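Local coordinates for protein xylulose kinase (Bifidobacterium adolescentis ATCC 15703, PDB 3I8B) that probably catalyses the ATP-dependent phosphorylation of D-xylulose to D-xylulose 5-phosphate, as a member of the FGGY family of carbohydrate kinases, at residues V43-W48 and R88-W93; Y47-F52 and D169-R174; G361-T366 and R396-R401; S334-A339 and L367-D372; M284-V289 and A300-N305. One frame throughout, in Å; residues are numbered along the deposited sequence. Where two conformers were deposited one is given.

Interactions 1 and 2 lie side by side in the N-terminal FGGY region, centres 10 Å apart. Both use helix 46-58 and share Y47 and W48, and the W170 ring of interaction 2 also packs on P45 of interaction 1. Interaction 5 follows along the chain, in the hairpin of strands 288-293 and 297-301 that belongs to the seven-stranded sheet. Interactions 3 and 4 come last, in the C-terminal FGGY region, with centres 14 Å apart and segments alternating along the chain; 361-366 runs directly into 367-372. About 50 Å separates the centres of interactions 2 and 3, so the contacts sample both halves of this two-part kinase.

Interaction 1: residues V43-W48 and R88-W93; sequences VDPSYW and RDAMLW
The tight part of this contact lies where the W48 indole meets A90 and L92, and V43 meets L92. CH2 of W48 comes to 3.5 Å from A90 CB, while L92 CD2 abuts the ring edge, close to the indole plane, 3.7 Å from W48 CZ2. V43 CG1 touches the other branch, L92 CD1, at 3.9 Å, so the two methyls of L92 divide between valine and tryptophan. Two backbone bonds pair V43 with A90: V43 N gives to A90 O (2.9 Å) and A90 N to V43 O (2.8 Å). Packing is looser at the partly exposed D44 and D89. There D89 OD1 lies 3.8 Å from D44 CB, and the two carboxylates stay apart, which like charges would favour. D44 instead turns its OD1 to S46 N, which meets it from above the carboxylate plane at 3.0 Å. The arrangement is a two-stranded antiparallel ribbon, 42-43 with 90-91, running straight into a side-chain-capped helix, near the predicted substrate-binding H75.

Interaction 2: residues Y47-F52 and D169-R174; sequences YWWSAF and DWLSWR
W49 and R174 lie face to face, their ring and guanidinium planes 31° apart. CZ of R174 sits 4.3 Å from the centroid of the five-membered ring of W49, only 11° off its normal, which makes this a cation-pi contact. Bends at chi2 and chi3 fold the arginine chain back toward that face. R174 CB rests against the benzo part of the indole, 3.6 Å from W49 CZ3. R174 CG, anti to its carbonyl carbon, lies over the centre of the W170 ring, while CZ2 of W170 lies in plane at the guanidinium edge. W170 in turn offers CH2 to W49 CB at 3.9 Å and its CE3 to the edge of the W48 ring, where the two CE3 atoms are 4.1 Å apart. L171 comes in at the W49 ring edge, its CD1 3.7 Å from W49 CE3, the two side chains crossing at about a right angle; CD1 also reaches F52 CB at 3.9 Å. The axes of segments 47-52 and 169-174 cross at -59°, 10.5 Å apart at closest approach. This helix-helix packing joins two helices of the N-terminal FGGY region beside strand 6-12, whose V10 touches L171 and F52; R174 NE bonds to Y178 O. The contact therefore rests on dispersion and aromatic surface, and the indole of W49 would help stabilise the arginine's charge.

Interaction 3: residues G361-T366 and R396-R401; sequences GANGIT and RENLAR
The loop between helix 348-357 and strand 366-368 packs on the first turns of the long helix 396-420, with A362 pressing against N398 and R401. A362 CB lies 3.3 Å from the backbone O of N398 and 3.9 Å from R401 CG. CG of R401 is anti to its backbone N (chi1 -180°), which lays it beside the alanine methyl. Past that point the guanidinium turns to other partners: NE forms a salt bridge with E405, and NH1 bonds to A355 O. In the loop, A362 and N363 have positive phi and are flanked by G361 and G364; G364 N bonds to G361 O at 2.9 Å, closing a tight turn that presents A362 to the helix. The contact joins this loop to the helix within the C-terminal FGGY region, well away from the annotated sites. The I365 and N398 side chains cross at about a right angle, with I365 CD1 3.9 Å from N398 CB and 4.2 Å from L399 CD2. The N363 side chain lies across that of N398, their amide planes 50° apart.

Interaction 4: residues S334-A339 and L367-D372; sequences SRILDA and LVPYFD
I336 and P369 make the closest contact between helix 335-344 and the turn that follows strand 366-368 in the C-terminal FGGY region. I336 CD1 is pressed to 3.3 Å from P369 CB, tighter than usual for two carbons; chi1 (-62°) sets CG1 anti to the carbonyl carbon, and an extended chi2 reaches CD1 on to the proline. The other branch, CG2, slides past L367 to reach CD2 at 4.1 Å. One turn on, the A339 methyl lies over a face of the F371 ring, 4.2 Å from its centroid and 24° off the normal, a CH-pi contact. R335 and D372 form a long salt bridge of charges only: R335 NH2 is 3.5 Å from D372 OD2, but the oxygen stands well out of the guanidinium plane and no N-H points at it. P369 and Y370 are centres of successive inverse gamma turns, consistent with P369 and F371 pointing toward the helix and Y370 away. Further out, F403 of helix 396-420 backs both A339 and L367, and N332 ND2 bonds to F371 O.

Interaction 5: residues M284-V289 and A300-N305; sequences MAVGDV and AAISEN
G287, at a positive phi of 107° where a CB would crowd the preceding carbonyl O, bonds through its N to I302 O at 3.0 Å. It belongs to a type II turn from A285 to D288, which folds against the segment that leaves strand 297-301. I302 N returns to D288 O at 3.0 Å, almost straight on to the carbonyl (174°). The I302 side chain sits in the bend of the turn: CB lies 3.6 Å from A285 O, and CG2 packs against V286 CG2 at 3.8 Å. V286 CG2 also lies 3.5 Å from E304 OE1. D288 OD2 holds the turn from within by accepting from A285 N, which lies above the carboxylate plane, and it also pairs with R427. At the sheet end V289 CG2 meets A301 CB at 3.7 Å, in an antiparallel non-hydrogen-bonded pair. The arrangement is the open end of a beta hairpin, strands 288-293 and 297-301, central strands of the C-terminal region's mixed sheet.

Interaction 1: residues V43-W48 and R88-W93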
# COMPACT_ATOMS: atom_id res chain seq x y z
N VAL A 43 16.53 5.80 -4.45
CA VAL A 43 17.10 6.77 -3.51
C VAL A 43 18.05 6.14 -2.49
O VAL A 43 17.94 4.97 -2.15
CB VAL A 43 15.96 7.56 -2.79
CG1 VAL A 43 15.21 6.65 -1.83
CG2 VAL A 43 16.53 8.78 -2.05
N ASP A 44 19.01 6.93 -2.02
CA ASP A 44 19.92 6.52 -0.97
C ASP A 44 19.22 6.66 0.39
O ASP A 44 18.84 7.77 0.78
CB ASP A 44 21.16 7.41 -1.01
CG ASP A 44 22.23 7.00 -0.01
OD1 ASP A 44 21.95 6.19 0.90
OD2 ASP A 44 23.36 7.51 -0.12
N PRO A 45 19.02 5.54 1.11
CA PRO A 45 18.32 5.59 2.40
C PRO A 45 18.94 6.57 3.40
O PRO A 45 18.24 6.99 4.34
CB PRO A 45 18.44 4.15 2.91
CG PRO A 45 18.49 3.33 1.63
CD PRO A 45 19.33 4.16 0.70
N SER A 46 20.21 6.93 3.22
CA SER A 46 20.82 8.00 4.02
C SER A 46 19.91 9.23 4.09
O SER A 46 19.86 9.90 5.11
CB SER A 46 22.18 8.43 3.44
OG SER A 46 23.18 7.48 3.75
N TYR A 47 19.23 9.54 3.00
CA TYR A 47 18.29 10.66 3.02
C TYR A 47 17.07 10.41 3.90
O TYR A 47 16.51 11.36 4.44
CB TYR A 47 17.84 11.03 1.62
CG TYR A 47 18.93 11.65 0.80
CD1 TYR A 47 19.33 12.97 1.02
CD2 TYR A 47 19.57 10.93 -0.20
CE1 TYR A 47 20.34 13.55 0.27
CE2 TYR A 47 20.59 11.50 -0.95
CZ TYR A 47 20.96 12.81 -0.72
OH TYR A 47 21.96 13.39 -1.46
N TRP A 48 16.65 9.15 4.04
CA TRP A 48 15.53 8.84 4.92
C TRP A 48 15.94 8.99 6.37
O TRP A 48 15.14 9.42 7.21
CB TRP A 48 15.02 7.41 4.72
CG TRP A 48 14.55 7.08 3.36
CD1 TRP A 48 14.04 7.93 2.41
CD2 TRP A 48 14.49 5.77 2.80
NE1 TRP A 48 13.70 7.23 1.28
CE2 TRP A 48 13.97 5.89 1.49
CE3 TRP A 48 14.85 4.50 3.26
CZ2 TRP A 48 13.78 4.80 0.65
CZ3 TRP A 48 14.67 3.41 2.42
CH2 TRP A 48 14.14 3.57 1.13
N ARG A 88 23.46 -0.42 -2.60
CA ARG A 88 23.15 0.39 -3.78
C ARG A 88 21.82 1.06 -3.46
O ARG A 88 21.18 0.70 -2.48
CB ARG A 88 22.92 -0.49 -5.02
CG ARG A 88 21.54 -1.12 -4.91
CD ARG A 88 20.86 -1.57 -6.14
NE ARG A 88 21.22 -0.91 -7.38
CZ ARG A 88 20.56 0.09 -7.94
NH1 ARG A 88 20.98 0.55 -9.11
NH2 ARG A 88 19.50 0.65 -7.35
N ASP A 89 21.38 2.00 -4.29
CA ASP A 89 20.15 2.74 -3.99
C ASP A 89 18.91 1.87 -3.80
O ASP A 89 18.74 0.86 -4.46
CB ASP A 89 19.88 3.79 -5.07
CG ASP A 89 20.67 5.07 -4.86
OD1 ASP A 89 21.60 5.08 -4.03
OD2 ASP A 89 20.37 6.05 -5.55
N ALA A 90 18.05 2.28 -2.88
CA ALA A 90 16.80 1.58 -2.71
C ALA A 90 15.97 1.81 -3.94
O ALA A 90 15.92 2.93 -4.47
CB ALA A 90 16.06 2.08 -1.45
N MSE A 91 15.32 0.75 -4.42
CA MSE A 91 14.42 0.87 -5.57
C MSE A 91 13.00 0.78 -5.07
O MSE A 91 12.62 -0.20 -4.42
CB MSE A 91 14.72 -0.24 -6.58
CG MSE A 91 16.18 -0.27 -6.99
SE MSE A 91 16.59 -1.82 -8.11
CE MSE A 91 15.58 -1.27 -9.72
N LEU A 92 12.22 1.79 -5.40
CA LEU A 92 10.96 2.07 -4.72
C LEU A 92 9.74 1.52 -5.45
O LEU A 92 9.84 1.02 -6.59
CB LEU A 92 10.83 3.58 -4.50
CG LEU A 92 12.02 4.23 -3.78
CD1 LEU A 92 11.73 5.71 -3.43
CD2 LEU A 92 12.40 3.43 -2.53
N TRP A 93 8.59 1.62 -4.78
CA TRP A 93 7.34 1.09 -5.33
C TRP A 93 7.05 1.61 -6.74
O TRP A 93 6.41 0.93 -7.55
CB TRP A 93 6.16 1.44 -4.41
CG TRP A 93 5.88 2.92 -4.39
CD1 TRP A 93 6.53 3.86 -3.66
CD2 TRP A 93 4.90 3.63 -5.17
NE1 TRP A 93 6.01 5.11 -3.91
CE2 TRP A 93 5.01 5.00 -4.84
CE3 TRP A 93 3.93 3.24 -6.11
CZ2 TRP A 93 4.19 5.99 -5.41
CZ3 TRP A 93 3.12 4.23 -6.68
CH2 TRP A 93 3.25 5.58 -6.33

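Interaction 2: residues Y47-F52 and D169-R174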
# COMPACT_ATOMS: atom_id res chain seq x y z
N TYR A 47 19.23 9.54 3.00
CA TYR A 47 18.29 10.66 3.02
C TYR A 47 17.07 10.41 3.90
O TYR A 47 16.51 11.36 4.44
CB TYR A 47 17.84 11.03 1.62
CG TYR A 47 18.93 11.65 0.80
CD1 TYR A 47 19.33 12.97 1.02
CD2 TYR A 47 19.57 10.93 -0.20
CE1 TYR A 47 20.34 13.55 0.27
CE2 TYR A 47 20.59 11.50 -0.95
CZ TYR A 47 20.96 12.81 -0.72
OH TYR A 47 21.96 13.39 -1.46
N TRP A 48 16.65 9.15 4.04
CA TRP A 48 15.53 8.84 4.92
C TRP A 48 15.94 8.99 6.37
O TRP A 48 15.14 9.42 7.21
CB TRP A 48 15.02 7.41 4.72
CG TRP A 48 14.55 7.08 3.36
CD1 TRP A 48 14.04 7.93 2.41
CD2 TRP A 48 14.49 5.77 2.80
NE1 TRP A 48 13.70 7.23 1.28
CE2 TRP A 48 13.97 5.89 1.49
CE3 TRP A 48 14.85 4.50 3.26
CZ2 TRP A 48 13.78 4.80 0.65
CZ3 TRP A 48 14.67 3.41 2.42
CH2 TRP A 48 14.14 3.57 1.13
N TRP A 49 17.17 8.61 6.69
CA TRP A 49 17.64 8.79 8.05
C TRP A 49 17.73 10.29 8.39
O TRP A 49 17.29 10.72 9.46
CB TRP A 49 18.99 8.13 8.29
CG TRP A 49 19.47 8.43 9.67
CD1 TRP A 49 20.52 9.22 10.03
CD2 TRP A 49 18.83 8.02 10.90
NE1 TRP A 49 20.61 9.29 11.41
CE2 TRP A 49 19.59 8.56 11.96
CE3 TRP A 49 17.72 7.22 11.19
CZ2 TRP A 49 19.26 8.33 13.29
CZ3 TRP A 49 17.40 6.99 12.53
CH2 TRP A 49 18.16 7.55 13.56
N SER A 50 18.31 11.07 7.48
CA SER A 50 18.47 12.51 7.70
C SER A 50 17.12 13.21 7.84
O SER A 50 16.95 14.08 8.70
CB SER A 50 19.29 13.15 6.59
OG SER A 50 20.65 12.73 6.65
N ALA A 51 16.17 12.84 6.98
CA ALA A 51 14.83 13.39 7.06
C ALA A 51 14.16 13.03 8.38
O ALA A 51 13.51 13.88 9.00
CB ALA A 51 13.98 12.93 5.88
N PHE A 52 14.30 11.78 8.82
CA PHE A 52 13.74 11.40 10.12
C PHE A 52 14.30 12.27 11.26
O PHE A 52 13.55 12.73 12.12
CB PHE A 52 13.99 9.93 10.47
CG PHE A 52 13.73 9.61 11.91
CD1 PHE A 52 12.42 9.50 12.38
CD2 PHE A 52 14.78 9.45 12.80
CE1 PHE A 52 12.17 9.23 13.72
CE2 PHE A 52 14.53 9.18 14.13
CZ PHE A 52 13.23 9.06 14.59
N ASP A 169 11.29 -1.06 7.92
CA ASP A 169 12.13 -1.98 8.69
C ASP A 169 13.48 -1.32 8.96
O ASP A 169 13.99 -1.37 10.09
CB ASP A 169 12.41 -3.27 7.92
CG ASP A 169 11.15 -3.93 7.38
OD1 ASP A 169 10.03 -3.68 7.88
OD2 ASP A 169 11.31 -4.74 6.45
N TRP A 170 14.06 -0.74 7.91
CA TRP A 170 15.40 -0.18 7.99
C TRP A 170 15.43 1.03 8.93
O TRP A 170 16.33 1.17 9.76
CB TRP A 170 15.92 0.23 6.60
CG TRP A 170 17.31 0.77 6.61
CD1 TRP A 170 18.47 0.06 6.63
CD2 TRP A 170 17.69 2.16 6.59
NE1 TRP A 170 19.56 0.92 6.62
CE2 TRP A 170 19.10 2.21 6.60
CE3 TRP A 170 16.97 3.37 6.57
CZ2 TRP A 170 19.82 3.43 6.57
CZ3 TRP A 170 17.69 4.58 6.55
CH2 TRP A 170 19.10 4.59 6.55
N LEU A 171 14.45 1.91 8.78
CA LEU A 171 14.38 3.07 9.67
C LEU A 171 14.23 2.63 11.14
O LEU A 171 14.85 3.22 12.02
CB LEU A 171 13.24 4.02 9.27
CG LEU A 171 13.24 5.38 9.99
CD1 LEU A 171 14.54 6.11 9.68
CD2 LEU A 171 12.04 6.22 9.59
N SER A 172 13.43 1.60 11.39
CA SER A 172 13.25 1.13 12.76
C SER A 172 14.56 0.62 13.33
O SER A 172 14.90 0.90 14.47
CB SER A 172 12.15 0.05 12.82
OG SER A 172 10.88 0.60 12.47
N TRP A 173 15.29 -0.13 12.52
CA TRP A 173 16.62 -0.66 12.88
C TRP A 173 17.62 0.47 13.21
O TRP A 173 18.38 0.40 14.20
CB TRP A 173 17.08 -1.52 11.70
CG TRP A 173 18.34 -2.28 11.87
CD1 TRP A 173 18.56 -3.35 12.70
CD2 TRP A 173 19.56 -2.08 11.14
NE1 TRP A 173 19.86 -3.80 12.55
CE2 TRP A 173 20.49 -3.04 11.60
CE3 TRP A 173 19.95 -1.17 10.16
CZ2 TRP A 173 21.79 -3.12 11.09
CZ3 TRP A 173 21.24 -1.25 9.65
CH2 TRP A 173 22.14 -2.22 10.12
N ARG A 174 17.62 1.53 12.40
CA ARG A 174 18.44 2.71 12.68
C ARG A 174 18.00 3.44 13.97
O ARG A 174 18.83 3.93 14.74
CB ARG A 174 18.36 3.68 11.50
CG ARG A 174 18.96 3.15 10.20
CD ARG A 174 20.43 2.72 10.36
NE ARG A 174 21.24 3.71 11.07
CZ ARG A 174 21.67 4.85 10.55
NH1 ARG A 174 21.41 5.16 9.28
NH2 ARG A 174 22.39 5.68 11.29

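Interaction 3: residues G361-T366 and R396-R401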
# COMPACT_ATOMS: atom_id res chain seq x y z
N GLY A 361 -27.30 7.25 -15.49
CA GLY A 361 -27.21 6.38 -16.64
C GLY A 361 -26.79 7.17 -17.87
O GLY A 361 -26.46 6.60 -18.91
N ALA A 362 -26.82 8.50 -17.74
CA ALA A 362 -26.41 9.39 -18.82
C ALA A 362 -27.18 9.09 -20.10
O ALA A 362 -26.63 9.12 -21.19
CB ALA A 362 -24.90 9.27 -19.06
N ASN A 363 -28.46 8.79 -19.94
CA ASN A 363 -29.31 8.48 -21.08
C ASN A 363 -28.68 7.45 -22.02
O ASN A 363 -28.82 7.54 -23.24
CB ASN A 363 -29.66 9.76 -21.84
CG ASN A 363 -30.65 10.63 -21.08
OD1 ASN A 363 -31.84 10.30 -20.99
ND2 ASN A 363 -30.17 11.74 -20.52
N GLY A 364 -27.96 6.50 -21.43
CA GLY A 364 -27.50 5.32 -22.16
C GLY A 364 -26.03 5.26 -22.50
O GLY A 364 -25.53 4.22 -22.91
N ILE A 365 -25.32 6.37 -22.33
CA ILE A 365 -23.89 6.38 -22.60
C ILE A 365 -23.09 5.83 -21.42
O ILE A 365 -23.26 6.26 -20.28
CB ILE A 365 -23.39 7.79 -22.92
CG1 ILE A 365 -24.06 8.31 -24.20
CG2 ILE A 365 -21.87 7.80 -23.03
CD1 ILE A 365 -23.71 9.76 -24.50
N THR A 366 -22.21 4.89 -21.72
CA THR A 366 -21.34 4.31 -20.71
C THR A 366 -19.88 4.51 -21.08
O THR A 366 -19.48 4.29 -22.24
CB THR A 366 -21.60 2.81 -20.57
OG1 THR A 366 -22.94 2.60 -20.12
CG2 THR A 366 -20.63 2.19 -19.58
N ARG A 396 -23.02 17.04 -24.66
CA ARG A 396 -22.03 17.31 -23.63
C ARG A 396 -22.51 16.92 -22.23
O ARG A 396 -21.73 16.41 -21.41
CB ARG A 396 -21.62 18.79 -23.65
CG ARG A 396 -20.72 19.14 -24.81
CD ARG A 396 -20.76 20.62 -25.12
NE ARG A 396 -19.58 21.34 -24.63
CZ ARG A 396 -19.63 22.34 -23.75
NH1 ARG A 396 -18.50 22.93 -23.38
NH2 ARG A 396 -20.79 22.75 -23.26
N GLU A 397 -23.79 17.15 -21.97
CA GLU A 397 -24.35 16.82 -20.66
C GLU A 397 -24.20 15.33 -20.37
O GLU A 397 -23.64 14.94 -19.34
CB GLU A 397 -25.82 17.23 -20.58
CG GLU A 397 -26.03 18.73 -20.39
CD GLU A 397 -26.24 19.49 -21.69
OE1 GLU A 397 -26.06 18.91 -22.80
OE2 GLU A 397 -26.60 20.69 -21.60
N ASN A 398 -24.69 14.50 -21.29
CA ASN A 398 -24.64 13.05 -21.11
C ASN A 398 -23.21 12.52 -21.10
O ASN A 398 -22.89 11.62 -20.33
CB ASN A 398 -25.46 12.36 -22.19
CG ASN A 398 -26.95 12.59 -22.04
OD1 ASN A 398 -27.71 12.47 -23.01
ND2 ASN A 398 -27.37 12.92 -20.83
N LEU A 399 -22.35 13.06 -21.96
CA LEU A 399 -20.94 12.67 -21.94
C LEU A 399 -20.31 13.03 -20.60
O LEU A 399 -19.62 12.21 -19.99
CB LEU A 399 -20.15 13.33 -23.07
CG LEU A 399 -20.32 12.78 -24.50
CD1 LEU A 399 -19.60 13.67 -25.48
CD2 LEU A 399 -19.81 11.35 -24.65
N ALA A 400 -20.53 14.27 -20.16
CA ALA A 400 -20.04 14.73 -18.87
C ALA A 400 -20.44 13.73 -17.79
O ALA A 400 -19.61 13.26 -17.02
CB ALA A 400 -20.60 16.10 -18.55
N ARG A 401 -21.72 13.40 -17.75
CA ARG A 401 -22.26 12.48 -16.76
C ARG A 401 -21.62 11.08 -16.89
O ARG A 401 -21.41 10.40 -15.89
CB ARG A 401 -23.78 12.40 -16.88
CG ARG A 401 -24.47 11.47 -15.90
CD ARG A 401 -24.31 11.96 -14.46
NE ARG A 401 -25.18 11.24 -13.54
CZ ARG A 401 -26.23 11.77 -12.91
NH1 ARG A 401 -26.54 13.05 -13.10
NH2 ARG A 401 -26.96 11.03 -12.10

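Interaction 4: residues S334-A339 and L367-D372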
# COMPACT_ATOMS: atom_id res chain seq x y z
N SER A 334 -9.06 10.15 -10.54
CA SER A 334 -9.37 11.54 -10.85
C SER A 334 -8.95 11.91 -12.27
O SER A 334 -9.57 12.79 -12.88
CB SER A 334 -8.67 12.44 -9.84
OG SER A 334 -8.95 13.79 -10.11
N ARG A 335 -7.91 11.27 -12.79
CA ARG A 335 -7.46 11.59 -14.14
C ARG A 335 -8.59 11.46 -15.16
O ARG A 335 -8.62 12.19 -16.15
CB ARG A 335 -6.26 10.73 -14.54
CG ARG A 335 -6.56 9.24 -14.66
CD ARG A 335 -5.28 8.46 -14.83
NE ARG A 335 -4.55 8.87 -16.02
CZ ARG A 335 -3.33 8.46 -16.33
NH1 ARG A 335 -2.69 7.62 -15.52
NH2 ARG A 335 -2.74 8.86 -17.45
N ILE A 336 -9.54 10.56 -14.90
CA ILE A 336 -10.73 10.43 -15.75
C ILE A 336 -11.42 11.79 -15.92
O ILE A 336 -11.91 12.13 -16.99
CB ILE A 336 -11.74 9.44 -15.14
CG1 ILE A 336 -11.12 8.04 -15.03
CG2 ILE A 336 -13.02 9.41 -15.95
CD1 ILE A 336 -12.05 7.01 -14.39
N LEU A 337 -11.45 12.55 -14.83
CA LEU A 337 -12.09 13.86 -14.83
C LEU A 337 -11.28 14.88 -15.61
O LEU A 337 -11.84 15.82 -16.19
CB LEU A 337 -12.31 14.32 -13.39
CG LEU A 337 -13.49 13.67 -12.69
CD1 LEU A 337 -14.49 14.72 -12.22
CD2 LEU A 337 -14.16 12.63 -13.58
N ASP A 338 -9.96 14.70 -15.64
CA ASP A 338 -9.09 15.53 -16.46
C ASP A 338 -9.38 15.25 -17.94
O ASP A 338 -9.52 16.17 -18.75
CB ASP A 338 -7.62 15.25 -16.14
CG ASP A 338 -7.26 15.64 -14.71
OD1 ASP A 338 -7.71 16.71 -14.26
OD2 ASP A 338 -6.52 14.89 -14.03
N ALA A 339 -9.48 13.96 -18.27
CA ALA A 339 -9.86 13.54 -19.61
C ALA A 339 -11.13 14.26 -20.02
O ALA A 339 -11.23 14.80 -21.12
CB ALA A 339 -10.07 12.04 -19.65
N LEU A 367 -19.09 4.95 -20.11
CA LEU A 367 -17.65 5.04 -20.26
C LEU A 367 -16.99 3.91 -19.47
O LEU A 367 -17.28 3.76 -18.28
CB LEU A 367 -17.13 6.38 -19.73
CG LEU A 367 -15.61 6.49 -19.62
CD1 LEU A 367 -14.95 6.26 -21.00
CD2 LEU A 367 -15.18 7.83 -19.02
N VAL A 368 -16.15 3.12 -20.14
CA VAL A 368 -15.23 2.22 -19.45
C VAL A 368 -13.87 2.89 -19.51
O VAL A 368 -13.21 2.87 -20.55
CB VAL A 368 -15.17 0.82 -20.08
CG1 VAL A 368 -14.12 -0.06 -19.37
CG2 VAL A 368 -16.53 0.16 -20.05
N PRO A 369 -13.45 3.51 -18.40
CA PRO A 369 -12.38 4.50 -18.43
C PRO A 369 -10.98 3.93 -18.34
O PRO A 369 -10.20 4.43 -17.54
CB PRO A 369 -12.64 5.32 -17.16
CG PRO A 369 -13.68 4.55 -16.36
CD PRO A 369 -13.89 3.24 -17.02
N TYR A 370 -10.66 2.91 -19.13
CA TYR A 370 -9.33 2.31 -19.05
C TYR A 370 -8.30 3.11 -19.86
O TYR A 370 -7.55 2.56 -20.66
CB TYR A 370 -9.35 0.84 -19.50
CG TYR A 370 -10.28 -0.05 -18.70
CD1 TYR A 370 -10.80 0.36 -17.47
CD2 TYR A 370 -10.62 -1.31 -19.16
CE1 TYR A 370 -11.65 -0.46 -16.74
CE2 TYR A 370 -11.46 -2.13 -18.45
CZ TYR A 370 -11.98 -1.70 -17.24
OH TYR A 370 -12.81 -2.53 -16.54
N PHE A 371 -8.27 4.42 -19.65
CA PHE A 371 -7.27 5.25 -20.30
C PHE A 371 -5.90 4.69 -19.97
O PHE A 371 -5.54 4.61 -18.80
CB PHE A 371 -7.37 6.69 -19.83
CG PHE A 371 -8.68 7.34 -20.16
CD1 PHE A 371 -8.91 7.88 -21.41
CD2 PHE A 371 -9.70 7.38 -19.22
CE1 PHE A 371 -10.11 8.47 -21.72
CE2 PHE A 371 -10.91 7.97 -19.52
CZ PHE A 371 -11.12 8.52 -20.77
N ASP A 372 -5.16 4.27 -20.99
CA ASP A 372 -3.82 3.72 -20.76
C ASP A 372 -3.85 2.39 -20.00
O ASP A 372 -2.92 2.06 -19.27
CB ASP A 372 -2.95 4.74 -20.01
CG ASP A 372 -2.92 6.10 -20.71
OD1 ASP A 372 -2.20 6.24 -21.72
OD2 ASP A 372 -3.63 7.02 -20.25

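Interaction 5: residues M284-V289 and A300-N305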
# COMPACT_ATOMS: atom_id res chain seq x y z
N MSE A 284 -10.17 1.56 10.82
CA MSE A 284 -10.86 0.53 10.04
C MSE A 284 -10.76 -0.89 10.63
O MSE A 284 -9.68 -1.33 11.05
CB MSE A 284 -10.39 0.54 8.59
CG MSE A 284 -10.90 1.72 7.79
SE MSE A 284 -9.86 1.89 6.14
CE MSE A 284 -10.34 0.18 5.33
N ALA A 285 -11.88 -1.60 10.62
CA ALA A 285 -11.90 -3.00 11.01
C ALA A 285 -12.48 -3.84 9.87
O ALA A 285 -12.87 -3.31 8.81
CB ALA A 285 -12.72 -3.18 12.30
N VAL A 286 -12.55 -5.15 10.10
CA VAL A 286 -13.03 -6.10 9.11
C VAL A 286 -14.39 -5.70 8.54
O VAL A 286 -15.35 -5.49 9.29
CB VAL A 286 -13.11 -7.52 9.71
CG1 VAL A 286 -13.81 -8.48 8.74
CG2 VAL A 286 -11.72 -8.02 10.06
N GLY A 287 -14.47 -5.56 7.22
CA GLY A 287 -15.71 -5.16 6.57
C GLY A 287 -15.70 -3.74 6.03
O GLY A 287 -16.53 -3.36 5.20
N ASP A 288 -14.75 -2.95 6.52
CA ASP A 288 -14.55 -1.59 6.05
C ASP A 288 -13.70 -1.62 4.78
O ASP A 288 -12.76 -2.41 4.66
CB ASP A 288 -13.81 -0.76 7.11
CG ASP A 288 -14.68 -0.42 8.32
OD1 ASP A 288 -15.92 -0.51 8.22
OD2 ASP A 288 -14.11 -0.07 9.36
N VAL A 289 -14.03 -0.75 3.83
CA VAL A 289 -13.14 -0.48 2.73
C VAL A 289 -12.90 1.02 2.67
O VAL A 289 -13.77 1.81 3.03
CB VAL A 289 -13.70 -0.98 1.39
CG1 VAL A 289 -14.90 -0.14 0.99
CG2 VAL A 289 -12.61 -0.92 0.31
N ALA A 300 -8.96 -0.37 -0.63
CA ALA A 300 -8.39 -1.31 0.32
C ALA A 300 -9.44 -1.69 1.35
O ALA A 300 -10.02 -0.82 2.01
CB ALA A 300 -7.17 -0.70 1.00
N ALA A 301 -9.71 -2.98 1.46
CA ALA A 301 -10.69 -3.46 2.42
C ALA A 301 -9.99 -4.34 3.45
O ALA A 301 -8.97 -4.97 3.15
CB ALA A 301 -11.80 -4.26 1.71
N ILE A 302 -10.54 -4.36 4.65
CA ILE A 302 -10.05 -5.28 5.66
C ILE A 302 -10.87 -6.56 5.63
O ILE A 302 -12.09 -6.53 5.77
CB ILE A 302 -10.09 -4.64 7.04
CG1 ILE A 302 -9.25 -3.36 6.99
CG2 ILE A 302 -9.55 -5.61 8.10
CD1 ILE A 302 -9.76 -2.33 7.89
N SER A 303 -10.16 -7.67 5.47
CA SER A 303 -10.75 -8.99 5.28
C SER A 303 -10.36 -9.91 6.44
O SER A 303 -9.19 -10.00 6.82
CB SER A 303 -10.25 -9.58 3.95
OG SER A 303 -10.65 -10.93 3.79
N GLU A 304 -11.36 -10.60 7.00
CA GLU A 304 -11.11 -11.55 8.08
C GLU A 304 -10.15 -12.67 7.63
O GLU A 304 -9.22 -13.04 8.36
CB GLU A 304 -12.45 -12.15 8.56
CG GLU A 304 -12.32 -13.17 9.66
CD GLU A 304 -11.94 -12.54 10.99
OE1 GLU A 304 -12.09 -11.31 11.13
OE2 GLU A 304 -11.48 -13.27 11.89
N ASN A 305 -10.37 -13.18 6.42
CA ASN A 305 -9.62 -14.32 5.90
C ASN A 305 -8.72 -13.92 4.73
O ASN A 305 -8.93 -12.87 4.14
CB ASN A 305 -10.59 -15.42 5.47
CG ASN A 305 -11.44 -15.93 6.63
OD1 ASN A 305 -12.67 -15.94 6.56
ND2 ASN A 305 -10.79 -16.34 7.71